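Hypothetical protein PA2201 (Pseudomonas aeruginosa, PDB 2FEF) is of unknown function but may act as an immunity protein related to the PoNi family. Local coordinates at residues N72-G77 with R116-A121; L110-S115 with E170-F175. All blocks are in the same frame, centred on the assembly; numbering follows the deposited sequence.

Interaction 1: residues N72-G77 with R116-A121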
loop_
_atom_site.group_PDB
_atom_site.type_symbol
_atom_site.label_atom_id
_atom_site.label_comp_id
_atom_site.label_asym_id
_atom_site.label_seq_id
_atom_site.Cartn_x
_atom_site.Cartn_y
_atom_site.Cartn_z
ATOM N N ASN B 72 -2.400 -7.730 -15.166
ATOM C CA ASN B 72 -2.422 -8.601 -13.979
ATOM C C ASN B 72 -1.117 -9.379 -13.742
ATOM O O ASN B 72 -0.696 -9.574 -12.601
ATOM C CB ASN B 72 -3.553 -9.604 -14.091
ATOM C CG ASN B 72 -3.815 -10.302 -12.781
ATOM O OD1 ASN B 72 -3.598 -9.735 -11.724
ATOM N ND2 ASN B 72 -4.279 -11.541 -12.841
ATOM N N ALA B 73 -0.498 -9.868 -14.821
ATOM C CA ALA B 73 0.795 -10.573 -14.685
ATOM C C ALA B 73 1.831 -9.658 -14.019
ATOM O O ALA B 73 2.575 -10.085 -13.141
ATOM C CB ALA B 73 1.290 -11.103 -16.068
ATOM N N TRP B 74 1.882 -8.394 -14.428
ATOM C CA TRP B 74 2.834 -7.460 -13.819
ATOM C C TRP B 74 2.602 -7.292 -12.316
ATOM O O TRP B 74 3.560 -7.152 -11.561
ATOM C CB TRP B 74 2.850 -6.121 -14.562
ATOM C CG TRP B 74 3.338 -6.232 -16.018
ATOM C CD1 TRP B 74 4.322 -7.083 -16.502
ATOM C CD2 TRP B 74 2.901 -5.461 -17.141
ATOM N NE1 TRP B 74 4.488 -6.882 -17.862
ATOM C CE2 TRP B 74 3.624 -5.908 -18.276
ATOM C CE3 TRP B 74 1.962 -4.447 -17.302
ATOM C CZ2 TRP B 74 3.444 -5.353 -19.553
ATOM C CZ3 TRP B 74 1.763 -3.890 -18.596
ATOM C CH2 TRP B 74 2.502 -4.360 -19.702
ATOM N N ALA B 75 1.338 -7.334 -11.884
ATOM C CA ALA B 75 1.005 -7.239 -10.445
ATOM C C ALA B 75 1.560 -8.470 -9.693
ATOM O O ALA B 75 2.156 -8.371 -8.612
ATOM C CB ALA B 75 -0.518 -7.109 -10.264
ATOM N N TRP B 76 1.430 -9.633 -10.304
ATOM C CA TRP B 76 2.006 -10.837 -9.740
ATOM C C TRP B 76 3.513 -10.758 -9.677
ATOM O O TRP B 76 4.101 -11.238 -8.732
ATOM C CB TRP B 76 1.607 -12.081 -10.561
ATOM C CG TRP B 76 0.216 -12.626 -10.277
ATOM C CD1 TRP B 76 -0.989 -12.053 -10.609
ATOM C CD2 TRP B 76 -0.091 -13.866 -9.635
ATOM N NE1 TRP B 76 -2.023 -12.863 -10.198
ATOM C CE2 TRP B 76 -1.499 -13.977 -9.587
ATOM C CE3 TRP B 76 0.697 -14.884 -9.062
ATOM C CZ2 TRP B 76 -2.159 -15.104 -9.031
ATOM C CZ3 TRP B 76 0.049 -16.002 -8.504
ATOM C CH2 TRP B 76 -1.374 -16.089 -8.476
ATOM N N GLY B 77 4.133 -10.225 -10.721
ATOM C CA GLY B 77 5.590 -10.051 -10.713
ATOM C C GLY B 77 6.051 -9.143 -9.580
ATOM O O GLY B 77 7.049 -9.408 -8.941
ATOM N N ARG B 116 4.162 -17.923 -15.520
ATOM C CA ARG B 116 3.108 -18.664 -16.257
ATOM C C ARG B 116 1.974 -17.756 -16.690
ATOM O O ARG B 116 1.442 -17.884 -17.811
ATOM C CB ARG B 116 2.561 -19.802 -15.410
ATOM C CG ARG B 116 3.589 -20.917 -15.205
ATOM C CD ARG B 116 3.142 -21.777 -14.059
ATOM N NE ARG B 116 3.964 -22.969 -13.928
ATOM C CZ ARG B 116 4.022 -23.702 -12.820
ATOM N NH1 ARG B 116 3.337 -23.330 -11.735
ATOM N NH2 ARG B 116 4.795 -24.783 -12.784
ATOM N N LEU B 117 1.618 -16.798 -15.830
ATOM C CA LEU B 117 0.539 -15.848 -16.163
ATOM C C LEU B 117 1.035 -14.870 -17.212
ATOM O O LEU B 117 0.277 -14.450 -18.093
ATOM C CB LEU B 117 0.041 -15.099 -14.900
ATOM C CG LEU B 117 -0.641 -16.031 -13.884
ATOM C CD1 LEU B 117 -0.845 -15.324 -12.582
ATOM C CD2 LEU B 117 -1.997 -16.462 -14.451
ATOM N N LEU B 118 2.322 -14.533 -17.120
ATOM C CA LEU B 118 2.931 -13.646 -18.106
ATOM C C LEU B 118 2.924 -14.344 -19.461
ATOM O O LEU B 118 2.543 -13.736 -20.454
ATOM C CB LEU B 118 4.374 -13.267 -17.714
ATOM C CG LEU B 118 5.114 -12.300 -18.648
ATOM C CD1 LEU B 118 4.404 -10.951 -18.738
ATOM C CD2 LEU B 118 6.578 -12.130 -18.136
ATOM N N GLY B 119 3.379 -15.594 -19.498
ATOM C CA GLY B 119 3.318 -16.408 -20.735
ATOM C C GLY B 119 1.933 -16.525 -21.343
ATOM O O GLY B 119 1.760 -16.380 -22.541
ATOM N N ALA B 120 0.950 -16.806 -20.503
ATOM C CA ALA B 120 -0.433 -16.953 -20.933
ATOM C C ALA B 120 -0.992 -15.642 -21.498
ATOM O O ALA B 120 -1.743 -15.638 -22.485
ATOM C CB ALA B 120 -1.266 -17.439 -19.750
ATOM N N ALA B 121 -0.622 -14.519 -20.886
ATOM C CA ALA B 121 -1.046 -13.204 -21.408
ATOM C C ALA B 121 -0.440 -12.946 -22.777
ATOM O O ALA B 121 -1.072 -12.383 -23.647
ATOM C CB ALA B 121 -0.607 -12.081 -20.446
#
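Ala73 and Leu118 bring their CA atoms to 5.1 Å where two helical segments, 72-77 and 116-121, run antiparallel at 163°, their axes 8.7 Å apart at closest approach. Such a close meeting of backbones calls for a small residue, and Ala73 suits it: its CB lies 3.6 Å from Leu118 CA, resting on the opposing main chain between Leu117 and Leu118.

The two leucines then diverge. In Leu117, CG stands anti to the carbonyl carbon, and CD1 sits squarely over the Trp76 indole, 3.4 Å from the centroid of the five-membered ring and only 14° off its normal. This is a CH-pi contact over the face; the methyl comes closest at CE2, 3.3 Å away, and touches atoms of both rings. A branched aliphatic tip suits this place because it can offer a single methyl to the flat pi surface. In Leu118, CG is instead anti to the backbone N (chi1 -178°), and CD1 reaches 4.1 Å from Ala73 CB and 4.2 Å from Trp74 NE1, meeting that indole obliquely.

The polar edge of Trp76 is satisfied from outside the two segments: NE1 donates to Gly57 O, which also accepts a bond from Asn72 ND2. The bond to Gly57 O restrains the turn of the indole, and Phe52 meets it edge-to-face. Trp74 lies further out, where its ring stacks on His56 of the second subunit.

Between these two segments the contact is van der Waals in kind: methyl on backbone, methyl on methyl and methyl on ring. The grip depends on shape and on the exclusion of water; the N-H of Trp76 is paired at Gly57 O, while Leu117 CD1 lies over the ring face.

Interaction 2: residues L110-S115 with E170-F175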
loop_
_atom_site.group_PDB
_atom_site.type_symbol
_atom_site.label_atom_id
_atom_site.label_comp_id
_atom_site.label_asym_id
_atom_site.label_seq_id
_atom_site.Cartn_x
_atom_site.Cartn_y
_atom_site.Cartn_z
ATOM N N LEU B 110 5.677 -17.998 -6.279
ATOM C CA LEU B 110 5.126 -16.773 -6.840
ATOM C C LEU B 110 5.869 -16.358 -8.105
ATOM O O LEU B 110 5.225 -15.901 -9.051
ATOM C CB LEU B 110 5.081 -15.635 -5.811
ATOM C CG LEU B 110 4.002 -15.785 -4.730
ATOM C CD1 LEU B 110 4.381 -14.809 -3.592
ATOM C CD2 LEU B 110 2.556 -15.564 -5.306
ATOM N N TRP B 111 7.207 -16.488 -8.118
ATOM C CA TRP B 111 7.964 -16.210 -9.348
ATOM C C TRP B 111 7.551 -17.109 -10.542
ATOM O O TRP B 111 7.369 -16.623 -11.668
ATOM C CB TRP B 111 9.471 -16.307 -9.086
ATOM C CG TRP B 111 10.057 -15.054 -8.478
ATOM C CD1 TRP B 111 10.357 -14.839 -7.143
ATOM C CD2 TRP B 111 10.377 -13.840 -9.163
ATOM N NE1 TRP B 111 10.878 -13.574 -6.984
ATOM C CE2 TRP B 111 10.866 -12.928 -8.196
ATOM C CE3 TRP B 111 10.258 -13.413 -10.504
ATOM C CZ2 TRP B 111 11.297 -11.627 -8.538
ATOM C CZ3 TRP B 111 10.688 -12.131 -10.844
ATOM C CH2 TRP B 111 11.186 -11.245 -9.851
ATOM N N LEU B 112 7.403 -18.405 -10.268
ATOM C CA LEU B 112 6.957 -19.388 -11.251
ATOM C C LEU B 112 5.537 -19.076 -11.739
ATOM O O LEU B 112 5.307 -19.035 -12.952
ATOM C CB LEU B 112 6.968 -20.774 -10.612
ATOM C CG LEU B 112 6.625 -21.938 -11.521
ATOM C CD1 LEU B 112 7.601 -21.958 -12.702
ATOM C CD2 LEU B 112 6.687 -23.221 -10.710
ATOM N N ASP B 113 4.599 -18.852 -10.804
ATOM C CA ASP B 113 3.212 -18.433 -11.174
ATOM C C ASP B 113 3.182 -17.156 -11.982
ATOM O O ASP B 113 2.448 -17.057 -12.984
ATOM C CB ASP B 113 2.299 -18.304 -9.936
ATOM C CG ASP B 113 2.069 -19.677 -9.215
ATOM O OD1 ASP B 113 2.342 -20.760 -9.783
ATOM O OD2 ASP B 113 1.590 -19.669 -8.084
ATOM N N TYR B 114 3.950 -16.155 -11.549
ATOM C CA TYR B 114 4.089 -14.949 -12.354
ATOM C C TYR B 114 4.485 -15.274 -13.791
ATOM O O TYR B 114 3.853 -14.794 -14.735
ATOM C CB TYR B 114 5.088 -13.970 -11.701
ATOM C CG TYR B 114 5.682 -12.899 -12.610
ATOM C CD1 TYR B 114 4.876 -12.068 -13.389
ATOM C CD2 TYR B 114 7.076 -12.681 -12.637
ATOM C CE1 TYR B 114 5.441 -11.093 -14.220
ATOM C CE2 TYR B 114 7.633 -11.696 -13.445
ATOM C CZ TYR B 114 6.825 -10.914 -14.230
ATOM O OH TYR B 114 7.352 -9.914 -15.037
ATOM N N SER B 115 5.547 -16.056 -13.963
ATOM C CA SER B 115 6.026 -16.349 -15.320
ATOM C C SER B 115 4.945 -17.061 -16.160
ATOM O O SER B 115 4.829 -16.853 -17.374
ATOM C CB SER B 115 7.297 -17.214 -15.245
ATOM O OG SER B 115 7.002 -18.596 -14.945
ATOM N N GLU B 170 13.931 -22.849 -16.337
ATOM C CA GLU B 170 13.178 -22.927 -17.601
ATOM C C GLU B 170 12.123 -21.814 -17.780
ATOM O O GLU B 170 12.080 -21.143 -18.820
ATOM C CB GLU B 170 12.502 -24.292 -17.794
ATOM C CG GLU B 170 11.582 -24.266 -19.041
ATOM C CD GLU B 170 10.953 -25.581 -19.355
ATOM O OE1 GLU B 170 10.789 -26.385 -18.430
ATOM O OE2 GLU B 170 10.616 -25.800 -20.541
ATOM N N GLU B 171 11.247 -21.672 -16.798
ATOM C CA GLU B 171 10.026 -20.881 -16.968
ATOM C C GLU B 171 10.233 -19.403 -16.614
ATOM O O GLU B 171 9.681 -18.512 -17.280
ATOM C CB GLU B 171 8.884 -21.456 -16.139
ATOM C CG GLU B 171 8.586 -22.955 -16.415
ATOM C CD GLU B 171 7.204 -23.441 -15.902
ATOM O OE1 GLU B 171 7.115 -24.584 -15.377
ATOM O OE2 GLU B 171 6.194 -22.699 -16.031
ATOM N N VAL B 172 11.008 -19.155 -15.566
ATOM C CA VAL B 172 11.209 -17.779 -15.090
ATOM C C VAL B 172 12.371 -17.107 -15.832
ATOM O O VAL B 172 12.260 -15.922 -16.219
ATOM C CB VAL B 172 11.410 -17.687 -13.538
ATOM C CG1 VAL B 172 11.437 -16.224 -13.069
ATOM C CG2 VAL B 172 10.314 -18.446 -12.783
ATOM N N LEU B 173 13.490 -17.827 -16.001
ATOM C CA LEU B 173 14.673 -17.235 -16.633
ATOM C C LEU B 173 14.769 -17.538 -18.121
ATOM O O LEU B 173 15.584 -16.925 -18.809
ATOM C CB LEU B 173 15.984 -17.679 -15.927
ATOM C CG LEU B 173 16.042 -17.625 -14.407
ATOM C CD1 LEU B 173 17.476 -18.008 -13.915
ATOM C CD2 LEU B 173 15.640 -16.292 -13.851
ATOM N N GLN B 174 13.977 -18.512 -18.593
ATOM C CA GLN B 174 14.024 -19.008 -19.981
ATOM C C GLN B 174 15.454 -19.378 -20.370
ATOM O O GLN B 174 15.920 -19.070 -21.477
ATOM C CB GLN B 174 13.406 -17.996 -20.964
ATOM C CG GLN B 174 11.959 -17.646 -20.646
ATOM C CD GLN B 174 11.306 -16.748 -21.701
ATOM O OE1 GLN B 174 11.916 -16.390 -22.713
ATOM N NE2 GLN B 174 10.062 -16.380 -21.457
ATOM N N PHE B 175 16.153 -20.032 -19.432
ATOM C CA PHE B 175 17.521 -20.487 -19.619
ATOM C C PHE B 175 18.530 -19.402 -19.985
ATOM O O PHE B 175 19.608 -19.705 -20.473
ATOM C CB PHE B 175 17.598 -21.681 -20.598
ATOM C CG PHE B 175 17.259 -23.003 -19.960
ATOM C CD1 PHE B 175 18.219 -23.706 -19.230
ATOM C CD2 PHE B 175 16.005 -23.551 -20.105
ATOM C CE1 PHE B 175 17.909 -24.936 -18.653
ATOM C CE2 PHE B 175 15.682 -24.780 -19.532
ATOM C CZ PHE B 175 16.622 -25.458 -18.796
#
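In Val172, CG1 stands anti to the backbone N (chi1 -173°) and CG2 anti to the carbonyl carbon, which sends CG1 to the Trp111 ring and CG2 to the Trp111 carbonyl. The setting is all-helical packing, in which the wider, pi-type turn at 170-172 lies against the middle of helix 97-127.

Val172 fits between Trp111 and Leu112. Its CG2 packs 3.6 Å from Trp111 O and also approaches Leu112 CA, while CG1 meets Trp111 CE3 at 4.0 Å, the two side chains crossing at about a right angle. A beta-branched residue suits this place because its two methyls diverge directly from CB, one to the backbone and the other to the indole. Trp111 NE1 is occupied by Ser84 OG, and the ring also meets Phe148.

Glu171 has a mixed role. Its chain extends beyond CG, and Leu112 CD1 lies 3.5 Å from Glu171 CD, so an aliphatic methyl packs against the carboxylate group. The charge itself is answered by a salt bridge from Arg116 NE to OE2, which would favour the ionised form even beside this apolar neighbour.

Small Ser115 permits the close approach, its CA lying 5.4 Å from that of Val172. Its CB comes 3.4 Å from Glu171 O, and its hydroxyl turns back to its own helix: Ser115 OG donates to Leu112 O at 2.7 Å, with a C=O...donor angle of 129° and the donor tilted 18° from the carbonyl plane.

Helix 97-127 is common to both interactions, whose centres lie about 10 Å apart on the same side of the chain's centre. Along the sequence the segments alternate: 72-77, 110-115, 116-121, then 170-175. Residues 110-121 thus form one continuous helical run that packs on helix 66-93 and on the later helix 165-172. The two contacts also touch directly: Trp76 CZ3 lies 3.5 Å from Asp113 CB, and Ala73 O packs 3.0 Å from Tyr114 CD1. Interaction 1 joins two helices of the PA2201 N-terminal domain-like region, whereas interaction 2 sets helix 165-172 against one member of that pair, helix 97-127.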